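Local coordinates for amine Dehydrogenase (Pseudomonas putida, PDB 1JMX), which probably transfers electrons, as the subunit of a quinohemoprotein amine dehydrogenase that carries two covalently bound haems c, at residues D93-E98 / L149-P154; C100-S105 / A137-R142; S307-K312 / T330-K335. All blocks are in the same frame, centred on the assembly; numbering follows the deposited sequence.

Interaction 1. Residues D93-E98 / L149-P154; sequences DTQLSE and LQQVVP
Two helices of the cytochrome-c-like haem domain meet here, and Q95 on helix 94-100 reaches across to Q151 and V152 on helix 144-159. Helix 94-100 ends in C100, the first cysteine of the second haem's CXXCH motif, so the contact borders the attachment site of one haem c. Q95 does most of the reaching. Its CG stands anti to the backbone N (chi1 -175°), and the extended chain carries the amide over to the second helix. There OE1 lies 3.7 Å from CB of Q151. The two glutamine side chains cross at about a right angle, yet their amide planes differ by only 29°. No hydrogen bond joins them, because OE1 meets aliphatic carbon and the end of Q151 turns away. The flank of Q95 runs alongside V152, the two side chains pointing in opposite directions. CD of Q95 is 4.1 Å from CG2 of V152, and CG of Q95 is 4.2 Å from the same methyl. V152 is buried, and it also packs on T99 and C100. Helix 144-159 makes a wider pi-type turn at 149-152, in the region of this contact. At the start of helix 94-100, D93 is the N-cap, with a weak capping bond of 3.5 Å from N of L96 to OD2 of D93. The backbone O of D93 accepts twice, from N of S97 and from OG of S97, the latter at 2.8 Å. OD1 of D93 also forms a salt bridge with R159, and L96 packs on L156, so helix 144-159 is held at further points. Across the two segments the chemistry is van der Waals contact alone. Two glutamine side chains border a buried valine, and no directional bond passes between the two amides.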
loop_
_atom_site.group_PDB
_atom_site.type_symbol
_atom_site.label_atom_id
_atom_site.label_comp_id
_atom_site.label_asym_id
_atom_site.label_seq_id
_atom_site.Cartn_x
_atom_site.Cartn_y
_atom_site.Cartn_z
ATOM N N ASP A 93 3.679 3.864 -18.050
ATOM C CA ASP A 93 4.916 4.621 -18.224
ATOM C C ASP A 93 5.459 5.027 -16.847
ATOM O O ASP A 93 4.701 5.100 -15.883
ATOM C CB ASP A 93 4.674 5.844 -19.119
ATOM C CG ASP A 93 3.555 6.736 -18.613
ATOM O OD1 ASP A 93 2.402 6.258 -18.530
ATOM O OD2 ASP A 93 3.831 7.916 -18.308
ATOM N N THR A 94 6.759 5.305 -16.755
ATOM C CA THR A 94 7.380 5.652 -15.475
ATOM C C THR A 94 6.805 6.889 -14.799
ATOM O O THR A 94 6.630 6.901 -13.586
ATOM C CB THR A 94 8.924 5.807 -15.572
ATOM O OG1 THR A 94 9.253 6.860 -16.485
ATOM C CG2 THR A 94 9.567 4.518 -16.045
ATOM N N GLN A 95 6.484 7.914 -15.579
ATOM C CA GLN A 95 5.941 9.138 -15.007
ATOM C C GLN A 95 4.646 8.878 -14.242
ATOM O O GLN A 95 4.488 9.333 -13.116
ATOM C CB GLN A 95 5.716 10.181 -16.087
ATOM C CG GLN A 95 5.260 11.500 -15.548
ATOM C CD GLN A 95 4.793 12.412 -16.642
ATOM O OE1 GLN A 95 5.377 13.467 -16.863
ATOM N NE2 GLN A 95 3.738 12.009 -17.350
ATOM N N LEU A 96 3.743 8.117 -14.845
ATOM C CA LEU A 96 2.473 7.788 -14.213
ATOM C C LEU A 96 2.694 6.845 -13.029
ATOM O O LEU A 96 2.006 6.942 -12.021
ATOM C CB LEU A 96 1.520 7.148 -15.243
ATOM C CG LEU A 96 0.025 6.942 -14.941
ATOM C CD1 LEU A 96 -0.218 5.746 -14.030
ATOM C CD2 LEU A 96 -0.556 8.210 -14.343
ATOM N N SER A 97 3.651 5.933 -13.155
ATOM C CA SER A 97 3.940 4.970 -12.083
ATOM C C SER A 97 4.504 5.603 -10.824
ATOM O O SER A 97 4.046 5.314 -9.730
ATOM C CB SER A 97 4.919 3.894 -12.570
ATOM O OG SER A 97 4.435 3.268 -13.744
ATOM N N GLU A 98 5.519 6.443 -10.985
ATOM C CA GLU A 98 6.157 7.106 -9.855
ATOM C C GLU A 98 5.263 8.148 -9.218
ATOM O O GLU A 98 5.173 8.238 -7.999
ATOM C CB GLU A 98 7.451 7.773 -10.295
ATOM C CG GLU A 98 8.458 6.797 -10.819
ATOM C CD GLU A 98 9.725 7.459 -11.296
ATOM O OE1 GLU A 98 9.672 8.635 -11.730
ATOM O OE2 GLU A 98 10.776 6.784 -11.254
ATOM N N LEU A 149 1.526 19.291 -11.544
ATOM C CA LEU A 149 0.612 20.259 -12.139
ATOM C C LEU A 149 0.969 20.637 -13.573
ATOM O O LEU A 149 0.086 20.763 -14.417
ATOM C CB LEU A 149 0.542 21.525 -11.281
ATOM C CG LEU A 149 -0.027 21.407 -9.860
ATOM C CD1 LEU A 149 0.134 22.723 -9.124
ATOM C CD2 LEU A 149 -1.490 20.982 -9.902
ATOM N N GLN A 150 2.258 20.802 -13.844
ATOM C CA GLN A 150 2.716 21.202 -15.170
ATOM C C GLN A 150 2.963 20.079 -16.171
ATOM O O GLN A 150 2.759 20.264 -17.365
ATOM C CB GLN A 150 3.963 22.075 -15.055
ATOM C CG GLN A 150 3.702 23.430 -14.421
ATOM C CD GLN A 150 4.981 24.135 -14.009
ATOM O OE1 GLN A 150 5.084 24.653 -12.896
ATOM N NE2 GLN A 150 5.971 24.148 -14.902
ATOM N N GLN A 151 3.420 18.927 -15.693
ATOM C CA GLN A 151 3.689 17.797 -16.575
ATOM C C GLN A 151 2.588 16.752 -16.557
ATOM O O GLN A 151 2.041 16.398 -17.601
ATOM C CB GLN A 151 4.998 17.107 -16.193
ATOM C CG GLN A 151 6.182 17.400 -17.085
ATOM C CD GLN A 151 6.790 18.753 -16.820
ATOM O OE1 GLN A 151 6.865 19.596 -17.721
ATOM N NE2 GLN A 151 7.236 18.977 -15.582
ATOM N N VAL A 152 2.262 16.277 -15.360
ATOM C CA VAL A 152 1.268 15.223 -15.179
ATOM C C VAL A 152 -0.183 15.575 -15.485
ATOM O O VAL A 152 -0.852 14.834 -16.204
ATOM C CB VAL A 152 1.369 14.593 -13.765
ATOM C CG1 VAL A 152 0.434 13.389 -13.647
ATOM C CG2 VAL A 152 2.815 14.179 -13.469
ATOM N N VAL A 153 -0.677 16.692 -14.955
ATOM C CA VAL A 153 -2.068 17.082 -15.198
ATOM C C VAL A 153 -2.409 17.142 -16.696
ATOM O O VAL A 153 -3.411 16.577 -17.116
ATOM C CB VAL A 153 -2.446 18.405 -14.466
ATOM C CG1 VAL A 153 -3.804 18.907 -14.934
ATOM C CG2 VAL A 153 -2.461 18.178 -12.961
ATOM N N PRO A 154 -1.574 17.818 -17.515
ATOM C CA PRO A 154 -1.809 17.928 -18.961
ATOM C C PRO A 154 -1.728 16.577 -19.693
ATOM O O PRO A 154 -2.377 16.379 -20.715
ATOM C CB PRO A 154 -0.688 18.857 -19.414
ATOM C CG PRO A 154 -0.442 19.696 -18.221
ATOM C CD PRO A 154 -0.452 18.688 -17.120
#

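Interaction 2. Residues C100-S105 / A137-R142; sequences CGRCHS and AQARDR. With HEC (heme c), chain E.
The guanidinium of R102 lies between the backbone O of A137 and a haem c methyl. The O of A137 sits 3.3 Å above one face, offset toward the rim. On the opposite face CMC of the haem is 3.7 Å from the plane. A water lies in plane at the edge; it accepts from NE of R102 at 2.9 Å and donates to O of Q138 at 2.7 Å. That same carbonyl O of Q138 stands over the centre of the R142 guanidinium, whose edge grips D141 side-on with NE and NH2. The angle from NE of R102 to O of A137 is too poor for a hydrogen bond. The main polar partner of R102 is Q136, which accepts from NH1. The chain of R102 is extended from CG to NE, and Q138 slides past it the other way, with OE1 of Q138 3.6 Å from CB of R102. CB of A139 makes a van der Waals contact with NH2 of R102. With an alanine in place of R102, the water and Q136 would probably lose their donor, and the haem methyl its flat cover. R102 belongs to the CXXCH haem motif. C100 and C103 form thioethers to the haem, and NE2 of H104 binds the iron at 2.0 Å, with H126 as the other axial ligand. ND1 of H104 donates to O of S105 at 2.9 Å, with the acceptor in the ring plane, which fixes the turn of the imidazole. Beyond the contact, R140 forms a salt bridge with D196 of a neighbouring subunit. No direct hydrogen bond joins the loops; one water bridges them, and the rest is van der Waals contact, with a positive group beside the haem that may modestly affect its electrostatics.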
loop_
_atom_site.group_PDB
_atom_site.type_symbol
_atom_site.label_atom_id
_atom_site.label_comp_id
_atom_site.label_asym_id
_atom_site.label_seq_id
_atom_site.Cartn_x
_atom_site.Cartn_y
_atom_site.Cartn_z
ATOM N N CYS A 100 1.734 8.618 -9.876
ATOM C CA CYS A 100 0.387 8.132 -9.556
ATOM C C CYS A 100 0.132 6.675 -9.219
ATOM O O CYS A 100 -0.978 6.337 -8.825
ATOM C CB CYS A 100 -0.577 8.518 -10.685
ATOM S SG CYS A 100 -0.367 10.248 -11.099
ATOM N N GLY A 101 1.116 5.807 -9.403
ATOM C CA GLY A 101 0.882 4.409 -9.105
ATOM C C GLY A 101 1.776 3.814 -8.046
ATOM O O GLY A 101 1.883 2.597 -7.964
ATOM N N ARG A 102 2.411 4.653 -7.231
ATOM C CA ARG A 102 3.305 4.163 -6.188
ATOM C C ARG A 102 2.606 3.894 -4.855
ATOM O O ARG A 102 3.179 3.293 -3.956
ATOM C CB ARG A 102 4.485 5.117 -5.991
ATOM C CG ARG A 102 4.111 6.464 -5.432
ATOM C CD ARG A 102 5.348 7.258 -5.096
ATOM N NE ARG A 102 5.025 8.590 -4.596
ATOM C CZ ARG A 102 4.659 8.870 -3.346
ATOM N NH1 ARG A 102 4.556 7.911 -2.436
ATOM N NH2 ARG A 102 4.440 10.134 -2.995
ATOM N N CYS A 103 1.356 4.321 -4.755
ATOM C CA CYS A 103 0.552 4.138 -3.555
ATOM C C CYS A 103 -0.499 3.091 -3.879
ATOM O O CYS A 103 -0.500 1.996 -3.318
ATOM C CB CYS A 103 -0.115 5.463 -3.205
ATOM S SG CYS A 103 0.933 6.537 -2.243
ATOM N N HIS A 104 -1.432 3.477 -4.742
ATOM C CA HIS A 104 -2.472 2.588 -5.218
ATOM C C HIS A 104 -2.082 2.255 -6.662
ATOM O O HIS A 104 -1.075 2.748 -7.168
ATOM C CB HIS A 104 -3.858 3.254 -5.148
ATOM C CG HIS A 104 -3.914 4.636 -5.728
ATOM N ND1 HIS A 104 -3.811 4.891 -7.077
ATOM C CD2 HIS A 104 -4.067 5.840 -5.132
ATOM C CE1 HIS A 104 -3.896 6.190 -7.290
ATOM N NE2 HIS A 104 -4.052 6.791 -6.124
ATOM N N SER A 105 -2.881 1.431 -7.321
ATOM C CA SER A 105 -2.601 1.032 -8.694
ATOM C C SER A 105 -2.735 2.180 -9.687
ATOM O O SER A 105 -3.413 3.166 -9.421
ATOM C CB SER A 105 -3.556 -0.092 -9.110
ATOM O OG SER A 105 -4.872 0.399 -9.282
ATOM N N ALA A 137 9.122 8.523 -0.724
ATOM C CA ALA A 137 9.993 8.045 -1.798
ATOM C C ALA A 137 9.364 8.365 -3.149
ATOM O O ALA A 137 8.146 8.235 -3.318
ATOM C CB ALA A 137 10.222 6.546 -1.670
ATOM N N GLN A 138 10.202 8.792 -4.095
ATOM C CA GLN A 138 9.784 9.170 -5.447
ATOM C C GLN A 138 8.996 10.478 -5.466
ATOM O O GLN A 138 8.242 10.756 -6.397
ATOM C CB GLN A 138 8.992 8.049 -6.125
ATOM C CG GLN A 138 9.833 6.832 -6.503
ATOM C CD GLN A 138 8.982 5.672 -6.998
ATOM O OE1 GLN A 138 8.106 5.179 -6.288
ATOM N NE2 GLN A 138 9.240 5.230 -8.221
ATOM N N ALA A 139 9.206 11.286 -4.433
ATOM C CA ALA A 139 8.554 12.573 -4.295
ATOM C C ALA A 139 9.546 13.576 -3.700
ATOM O O ALA A 139 9.664 14.683 -4.197
ATOM C CB ALA A 139 7.326 12.446 -3.414
ATOM N N ARG A 140 10.279 13.160 -2.663
ATOM C CA ARG A 140 11.276 14.001 -1.979
ATOM C C ARG A 140 12.515 14.282 -2.845
ATOM O O ARG A 140 13.365 15.098 -2.492
ATOM C CB ARG A 140 11.738 13.326 -0.673
ATOM C CG ARG A 140 12.733 12.179 -0.890
ATOM C CD ARG A 140 13.360 11.662 0.402
ATOM N NE ARG A 140 12.399 10.909 1.189
ATOM C CZ ARG A 140 12.428 9.595 1.407
ATOM N NH1 ARG A 140 13.392 8.837 0.916
ATOM N NH2 ARG A 140 11.419 9.025 2.050
ATOM N N ASP A 141 12.640 13.554 -3.946
ATOM C CA ASP A 141 13.772 13.700 -4.852
ATOM C C ASP A 141 13.504 14.656 -6.002
ATOM O O ASP A 141 14.363 14.858 -6.855
ATOM C CB ASP A 141 14.171 12.332 -5.413
ATOM C CG ASP A 141 13.057 11.663 -6.219
ATOM O OD1 ASP A 141 11.859 12.013 -6.080
ATOM O OD2 ASP A 141 13.389 10.750 -7.000
ATOM N N ARG A 142 12.317 15.253 -6.010
ATOM C CA ARG A 142 11.930 16.164 -7.078
ATOM C C ARG A 142 10.937 17.216 -6.573
ATOM O O ARG A 142 10.473 17.142 -5.438
ATOM C CB ARG A 142 11.282 15.351 -8.202
ATOM C CG ARG A 142 9.931 14.748 -7.818
ATOM C CD ARG A 142 9.494 13.631 -8.755
ATOM N NE ARG A 142 10.253 12.411 -8.517
ATOM C CZ ARG A 142 10.056 11.263 -9.157
ATOM N NH1 ARG A 142 9.119 11.169 -10.089
ATOM N NH2 ARG A 142 10.794 10.205 -8.851
HETATM FE FE HEC E . -4.417 8.727 -5.600
HETATM C CHA HEC E . -7.507 8.014 -4.546
HETATM C CHB HEC E . -5.684 9.513 -8.629
HETATM C CHC HEC E . -1.325 9.629 -6.644
HETATM C CHD HEC E . -3.168 7.954 -2.501
HETATM N NA HEC E . -6.196 8.732 -6.414
HETATM C C1A HEC E . -7.379 8.400 -5.838
HETATM C C2A HEC E . -8.477 8.523 -6.755
HETATM C C3A HEC E . -7.956 8.931 -7.911
HETATM C C4A HEC E . -6.543 9.075 -7.692
HETATM C CMA HEC E . -8.712 9.212 -9.198
HETATM C CAA HEC E . -9.929 8.254 -6.429
HETATM C CBA HEC E . -10.600 9.624 -6.504
HETATM C CGA HEC E . -12.074 9.675 -6.192
HETATM O O1A HEC E . -12.692 8.670 -5.883
HETATM O O2A HEC E . -12.617 10.758 -6.250
HETATM N NB HEC E . -3.667 9.410 -7.263
HETATM C C1B HEC E . -4.339 9.690 -8.453
HETATM C C2B HEC E . -3.499 10.217 -9.475
HETATM C C3B HEC E . -2.258 10.284 -8.915
HETATM C C4B HEC E . -2.362 9.756 -7.549
HETATM C CMB HEC E . -3.931 10.641 -10.893
HETATM C CAB HEC E . -1.046 10.836 -9.652
HETATM C CBB HEC E . -0.598 12.237 -9.228
HETATM N NC HEC E . -2.628 8.752 -4.759
HETATM C C1C HEC E . -1.445 9.149 -5.344
HETATM C C2C HEC E . -0.337 9.020 -4.443
HETATM C C3C HEC E . -0.831 8.544 -3.298
HETATM C C4C HEC E . -2.270 8.390 -3.476
HETATM C CMC HEC E . 1.117 9.368 -4.773
HETATM C CAC HEC E . 0.043 8.124 -2.136
HETATM C CBC HEC E . 0.434 9.123 -1.064
HETATM N ND HEC E . -5.167 8.121 -3.886
HETATM C C1D HEC E . -4.536 7.842 -2.691
HETATM C C2D HEC E . -5.495 7.433 -1.661
HETATM C C3D HEC E . -6.719 7.478 -2.300
HETATM C C4D HEC E . -6.480 7.881 -3.628
HETATM C CMD HEC E . -5.175 7.055 -0.217
HETATM C CAD HEC E . -8.142 7.183 -1.810
HETATM C CBD HEC E . -8.307 6.677 -0.416
HETATM C CGD HEC E . -8.374 5.187 -0.396
HETATM O O1D HEC E . -7.838 4.551 -1.332
HETATM O O2D HEC E . -8.962 4.628 0.556
HETATM O O HOH W 1 5.533 10.466 -6.692
#

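Interaction 3. Residues S307-K312 / T330-K335; sequences SGLAGK and TLVRLK
L309 packs its CD1 methyl against V332, and this is the tight part of a contact in domain III, an E-set domain of immunoglobulin-like type. CD1 of L309 is 3.7 Å from CG2 of V332, and both side chains are buried. They cross obliquely. The same methyl touches the backbone of the strand's start, 4.1 Å from C of T330 and 4.2 Å from N of L331. CG of L309 stands beside the backbone N (chi1 -61°) and the rest of the chain is extended, which sends CD1 into the corner between T330 and V332. V332 turns CG2 to meet it, and P313 covers part of the same valine. The loose side is the loop itself. G308, A310, G311 and K312 are exposed, and the CB of A310 points away from the strand. At G311 a side chain would run into the carbonyl O of A310. T330 contributes mainly backbone here, since its side chain points away and rests on V199 of the barrel strand 194-204. L331 likewise turns from the loop and touches R197 of that strand. The polar backbone is met by other neighbours: L309 pairs with P329, T330 with G306 and V332 with L304. The contact therefore joins the loop that leaves strand 299-307 to the beginning of strand 331-338, its antiparallel neighbour in the sheet. It lies far from both haems. No hydrogen bond or charge pair crosses between the segments. What holds them to each other is apolar packing, with one leucine methyl carrying nearly all of it, while backbone pairing with neighbouring residues probably sets their positions.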
loop_
_atom_site.group_PDB
_atom_site.type_symbol
_atom_site.label_atom_id
_atom_site.label_comp_id
_atom_site.label_asym_id
_atom_site.label_seq_id
_atom_site.Cartn_x
_atom_site.Cartn_y
_atom_site.Cartn_z
ATOM N N SER A 307 -22.207 -23.290 -27.109
ATOM C CA SER A 307 -23.596 -22.952 -27.359
ATOM C C SER A 307 -23.993 -23.372 -28.773
ATOM O O SER A 307 -23.283 -23.084 -29.738
ATOM C CB SER A 307 -23.806 -21.446 -27.171
ATOM O OG SER A 307 -25.154 -21.078 -27.413
ATOM N N GLY A 308 -25.128 -24.061 -28.881
ATOM C CA GLY A 308 -25.614 -24.513 -30.174
ATOM C C GLY A 308 -24.734 -25.581 -30.798
ATOM O O GLY A 308 -24.444 -25.534 -32.000
ATOM N N LEU A 309 -24.303 -26.539 -29.982
ATOM C CA LEU A 309 -23.447 -27.625 -30.455
ATOM C C LEU A 309 -24.257 -28.709 -31.163
ATOM O O LEU A 309 -25.117 -29.359 -30.561
ATOM C CB LEU A 309 -22.654 -28.244 -29.293
ATOM C CG LEU A 309 -21.687 -27.341 -28.516
ATOM C CD1 LEU A 309 -20.968 -28.155 -27.453
ATOM C CD2 LEU A 309 -20.688 -26.691 -29.465
ATOM N N ALA A 310 -24.000 -28.877 -32.451
ATOM C CA ALA A 310 -24.687 -29.895 -33.239
ATOM C C ALA A 310 -23.710 -30.414 -34.281
ATOM O O ALA A 310 -22.995 -29.640 -34.943
ATOM C CB ALA A 310 -25.930 -29.328 -33.910
ATOM N N GLY A 311 -23.662 -31.734 -34.403
ATOM C CA GLY A 311 -22.762 -32.336 -35.357
ATOM C C GLY A 311 -21.902 -33.383 -34.705
ATOM O O GLY A 311 -22.111 -33.775 -33.554
ATOM N N LYS A 312 -20.919 -33.842 -35.462
ATOM C CA LYS A 312 -20.019 -34.861 -34.974
ATOM C C LYS A 312 -18.694 -34.215 -34.600
ATOM O O LYS A 312 -18.144 -33.410 -35.363
ATOM C CB LYS A 312 -19.818 -35.926 -36.057
ATOM C CG LYS A 312 -18.949 -37.089 -35.636
ATOM C CD LYS A 312 -17.961 -37.436 -36.743
ATOM C CE LYS A 312 -17.059 -36.239 -37.083
ATOM N NZ LYS A 312 -15.956 -36.587 -38.042
ATOM N N THR A 330 -25.109 -27.714 -25.183
ATOM C CA THR A 330 -24.123 -26.906 -24.471
ATOM C C THR A 330 -22.970 -27.696 -23.865
ATOM O O THR A 330 -22.027 -27.108 -23.333
ATOM C CB THR A 330 -24.786 -26.089 -23.340
ATOM O OG1 THR A 330 -25.370 -26.980 -22.381
ATOM C CG2 THR A 330 -25.863 -25.172 -23.903
ATOM N N LEU A 331 -23.041 -29.019 -23.946
ATOM C CA LEU A 331 -22.004 -29.861 -23.371
ATOM C C LEU A 331 -21.922 -31.211 -24.079
ATOM O O LEU A 331 -22.909 -31.947 -24.164
ATOM C CB LEU A 331 -22.287 -30.070 -21.876
ATOM C CG LEU A 331 -21.112 -30.257 -20.906
ATOM C CD1 LEU A 331 -21.634 -30.409 -19.484
ATOM C CD2 LEU A 331 -20.296 -31.472 -21.290
ATOM N N VAL A 332 -20.738 -31.529 -24.589
ATOM C CA VAL A 332 -20.512 -32.798 -25.268
ATOM C C VAL A 332 -19.386 -33.543 -24.555
ATOM O O VAL A 332 -18.255 -33.080 -24.536
ATOM C CB VAL A 332 -20.145 -32.584 -26.764
ATOM C CG1 VAL A 332 -19.891 -33.924 -27.454
ATOM C CG2 VAL A 332 -21.274 -31.833 -27.479
ATOM N N ARG A 333 -19.722 -34.646 -23.892
ATOM C CA ARG A 333 -18.727 -35.458 -23.187
ATOM C C ARG A 333 -18.335 -36.669 -24.021
ATOM O O ARG A 333 -19.196 -37.374 -24.558
ATOM C CB ARG A 333 -19.261 -35.927 -21.844
ATOM C CG ARG A 333 -19.363 -34.836 -20.819
ATOM C CD ARG A 333 -20.020 -35.365 -19.578
ATOM N NE ARG A 333 -19.439 -36.654 -19.206
ATOM C CZ ARG A 333 -20.152 -37.728 -18.861
ATOM N NH1 ARG A 333 -21.487 -37.676 -18.841
ATOM N NH2 ARG A 333 -19.526 -38.857 -18.527
ATOM N N LEU A 334 -17.036 -36.922 -24.119
ATOM C CA LEU A 334 -16.562 -38.042 -24.906
ATOM C C LEU A 334 -15.287 -38.661 -24.382
ATOM O O LEU A 334 -14.587 -38.092 -23.542
ATOM C CB LEU A 334 -16.391 -37.627 -26.373
ATOM C CG LEU A 334 -15.620 -36.337 -26.682
ATOM C CD1 LEU A 334 -14.117 -36.612 -26.777
ATOM C CD2 LEU A 334 -16.125 -35.759 -27.995
ATOM N N LYS A 335 -15.039 -39.881 -24.827
ATOM C CA LYS A 335 -13.834 -40.587 -24.447
ATOM C C LYS A 335 -12.984 -40.477 -25.695
ATOM O O LYS A 335 -13.487 -40.659 -26.806
ATOM C CB LYS A 335 -14.136 -42.054 -24.154
ATOM C CG LYS A 335 -13.053 -42.726 -23.354
ATOM C CD LYS A 335 -13.131 -42.305 -21.896
ATOM C CE LYS A 335 -14.391 -42.869 -21.226
ATOM N NZ LYS A 335 -14.466 -42.528 -19.767
#

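How the interactions relate
Well after the first haem site, the chain enters helix 94-100, where interaction 1 opens, and then the haem-binding loop of interaction 2. Interaction 2 closes at 137-142, just before helix 144-159, where interaction 1 closes. Interaction 2 is thus nested inside interaction 1. Their centres are 10 Å apart and they touch: OE1 of E98 forms a salt bridge with NH1 of R142 at 3.1 Å. Together they tie the start of the haem attachment site to the loop and helix that follow helix 116-129. Interaction 3 comes later in series, within domain III. It closes a loop that holds strands 313-314 and 319-327, about 52 Å from interaction 1, centre to centre, on the opposite side of the chain's centre.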